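Local coordinates for ThiJ/PfpI domain protein (Brachyspira murdochii, PDB 4HCJ) that is of uncertain function but belongs to the DJ-1/PfpI family, may be a hydrolase and binds magnesium, at residues V112-A117 against G151-A156. Numbering follows the deposited sequence.
Sequences VIMANA and GNIVTA
Met114, modelled as selenomethionine, meets Ile153 and Thr155 through one atom, its terminal methyl CE. The contact is apolar, and no hydrogen bond joins 112-117 to 151-156. CE lies 3.8 Å from CG2 of Ile153 and 3.9 Å from CG2 of Thr155. The methyl rests over the gap between two branches that rise from the same face of the strand, two residues apart. Met114 and Ile153 run past each other in opposite directions, whereas Met114 meets Thr155 at a slant. The Met114 chain reaches out with chi2 near trans (160°) and then turns about the CG-SE bond (chi3 61°), which brings CE over the strand. CE is also 4.2 Å from the backbone O of Val154, a loose approach to a polar atom.

In Ile153, CG2 lies anti to the backbone N and takes the methionine methyl. Its side chain also touches Leu98 of helix 88-99, and Met114 also packs on Val104 of strand 103-107. Thr155 divides its two branches: CG2 faces the methyl, while OG1 is hydrogen-bonded to the backbone N of Thr126. The hydroxyl is therefore satisfied although the residue is buried. Val154 points its side chain away from the helix, to the other face of the sheet, where it meets Phe165 and Val169 of helix 162-174.

The short helix and strand axes come within 10.9 Å and their directions differ by 134°. Of the helix residues here, Met114 alone crosses this distance to 151-156, and 102 Å² is buried in total. Strand 153-156 runs parallel to strand 103-107 and antiparallel to the edge strand 147-150. Helices packed on both faces of the central sheet make the alpha-beta-alpha sandwich of the DJ-1/PfpI fold, and Met114 joins helix 110-116 to one of those faces.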
loop_
_atom_site.group_PDB
_atom_site.type_symbol
_atom_site.label_atom_id
_atom_site.label_comp_id
_atom_site.label_asym_id
_atom_site.label_seq_id
_atom_site.Cartn_x
_atom_site.Cartn_y
_atom_site.Cartn_z
ATOM N N VAL A 112 -8.456 -1.523 1.981
ATOM C CA VAL A 112 -9.636 -2.178 1.434
ATOM C C VAL A 112 -9.309 -3.065 0.227
ATOM O O VAL A 112 -9.932 -4.105 0.038
ATOM C CB VAL A 112 -10.758 -1.179 1.143
ATOM C CG1 VAL A 112 -11.967 -1.870 0.514
ATOM C CG2 VAL A 112 -11.151 -0.455 2.422
ATOM N N ILE A 113 -8.330 -2.669 -0.593
ATOM C CA ILE A 113 -7.926 -3.517 -1.710
ATOM C C ILE A 113 -7.454 -4.871 -1.182
ATOM O O ILE A 113 -7.797 -5.929 -1.716
ATOM C CB ILE A 113 -6.830 -2.855 -2.552
ATOM C CG1 ILE A 113 -7.385 -1.593 -3.237
ATOM C CG2 ILE A 113 -6.256 -3.826 -3.587
ATOM C CD1 ILE A 113 -6.307 -0.705 -3.866
HETATM N N MSE A 114 -6.609 -4.826 -0.154
HETATM C CA MSE A 114 -6.095 -6.044 0.465
HETATM C C MSE A 114 -7.217 -6.901 1.079
HETATM O O MSE A 114 -7.239 -8.135 0.911
HETATM C CB MSE A 114 -5.037 -5.669 1.499
HETATM C CG MSE A 114 -3.800 -5.027 0.850
HETATM SE SE MSE A 114 -2.700 -3.977 2.065
HETATM C CE MSE A 114 -2.167 -5.342 3.347
ATOM N N ALA A 115 -8.159 -6.243 1.752
ATOM C CA ALA A 115 -9.282 -6.958 2.332
ATOM C C ALA A 115 -10.090 -7.654 1.239
ATOM O O ALA A 115 -10.449 -8.830 1.360
ATOM C CB ALA A 115 -10.160 -5.995 3.111
ATOM N N ASN A 116 -10.381 -6.917 0.171
ATOM C CA ASN A 116 -11.178 -7.451 -0.928
ATOM C C ASN A 116 -10.457 -8.555 -1.702
ATOM O O ASN A 116 -11.109 -9.408 -2.299
ATOM C CB ASN A 116 -11.612 -6.336 -1.865
ATOM C CG ASN A 116 -12.679 -5.435 -1.271
ATOM O OD1 ASN A 116 -13.217 -5.708 -0.201
ATOM N ND2 ASN A 116 -13.001 -4.365 -1.978
ATOM N N ALA A 117 -9.129 -8.551 -1.676
ATOM C CA ALA A 117 -8.322 -9.612 -2.277
ATOM C C ALA A 117 -8.305 -10.887 -1.427
ATOM O O ALA A 117 -7.714 -11.894 -1.837
ATOM C CB ALA A 117 -6.894 -9.129 -2.471
ATOM N N GLY A 151 3.334 -10.180 10.560
ATOM C CA GLY A 151 4.227 -10.883 9.661
ATOM C C GLY A 151 4.649 -9.991 8.510
ATOM O O GLY A 151 5.210 -8.918 8.728
ATOM N N ASN A 152 4.367 -10.427 7.285
ATOM C CA ASN A 152 4.708 -9.656 6.093
ATOM C C ASN A 152 3.631 -8.647 5.698
ATOM O O ASN A 152 3.798 -7.954 4.709
ATOM C CB ASN A 152 4.951 -10.588 4.906
ATOM C CG ASN A 152 6.219 -11.381 5.030
ATOM O OD1 ASN A 152 7.009 -11.175 5.939
ATOM N ND2 ASN A 152 6.422 -12.291 4.103
ATOM N N ILE A 153 2.535 -8.584 6.453
ATOM C CA ILE A 153 1.452 -7.651 6.182
ATOM C C ILE A 153 1.574 -6.464 7.131
ATOM O O ILE A 153 1.706 -6.645 8.344
ATOM C CB ILE A 153 0.080 -8.365 6.328
ATOM C CG1 ILE A 153 -0.070 -9.433 5.241
ATOM C CG2 ILE A 153 -1.070 -7.362 6.310
ATOM C CD1 ILE A 153 -1.254 -10.347 5.418
ATOM N N VAL A 154 1.523 -5.252 6.587
ATOM C CA VAL A 154 1.592 -4.047 7.402
ATOM C C VAL A 154 0.439 -3.132 6.997
ATOM O O VAL A 154 0.237 -2.884 5.811
ATOM C CB VAL A 154 2.929 -3.278 7.217
ATOM C CG1 VAL A 154 2.977 -2.073 8.141
ATOM C CG2 VAL A 154 4.119 -4.208 7.474
ATOM N N THR A 155 -0.332 -2.658 7.974
ATOM C CA THR A 155 -1.441 -1.766 7.680
ATOM C C THR A 155 -1.376 -0.537 8.581
ATOM O O THR A 155 -0.782 -0.565 9.675
ATOM C CB THR A 155 -2.810 -2.468 7.807
ATOM O OG1 THR A 155 -2.952 -3.003 9.126
ATOM C CG2 THR A 155 -2.985 -3.577 6.766
ATOM N N ALA A 156 -1.996 0.549 8.125
ATOM C CA ALA A 156 -2.076 1.775 8.900
ATOM C C ALA A 156 -3.398 2.468 8.630
ATOM O O ALA A 156 -4.054 2.232 7.611
ATOM C CB ALA A 156 -0.894 2.700 8.614
#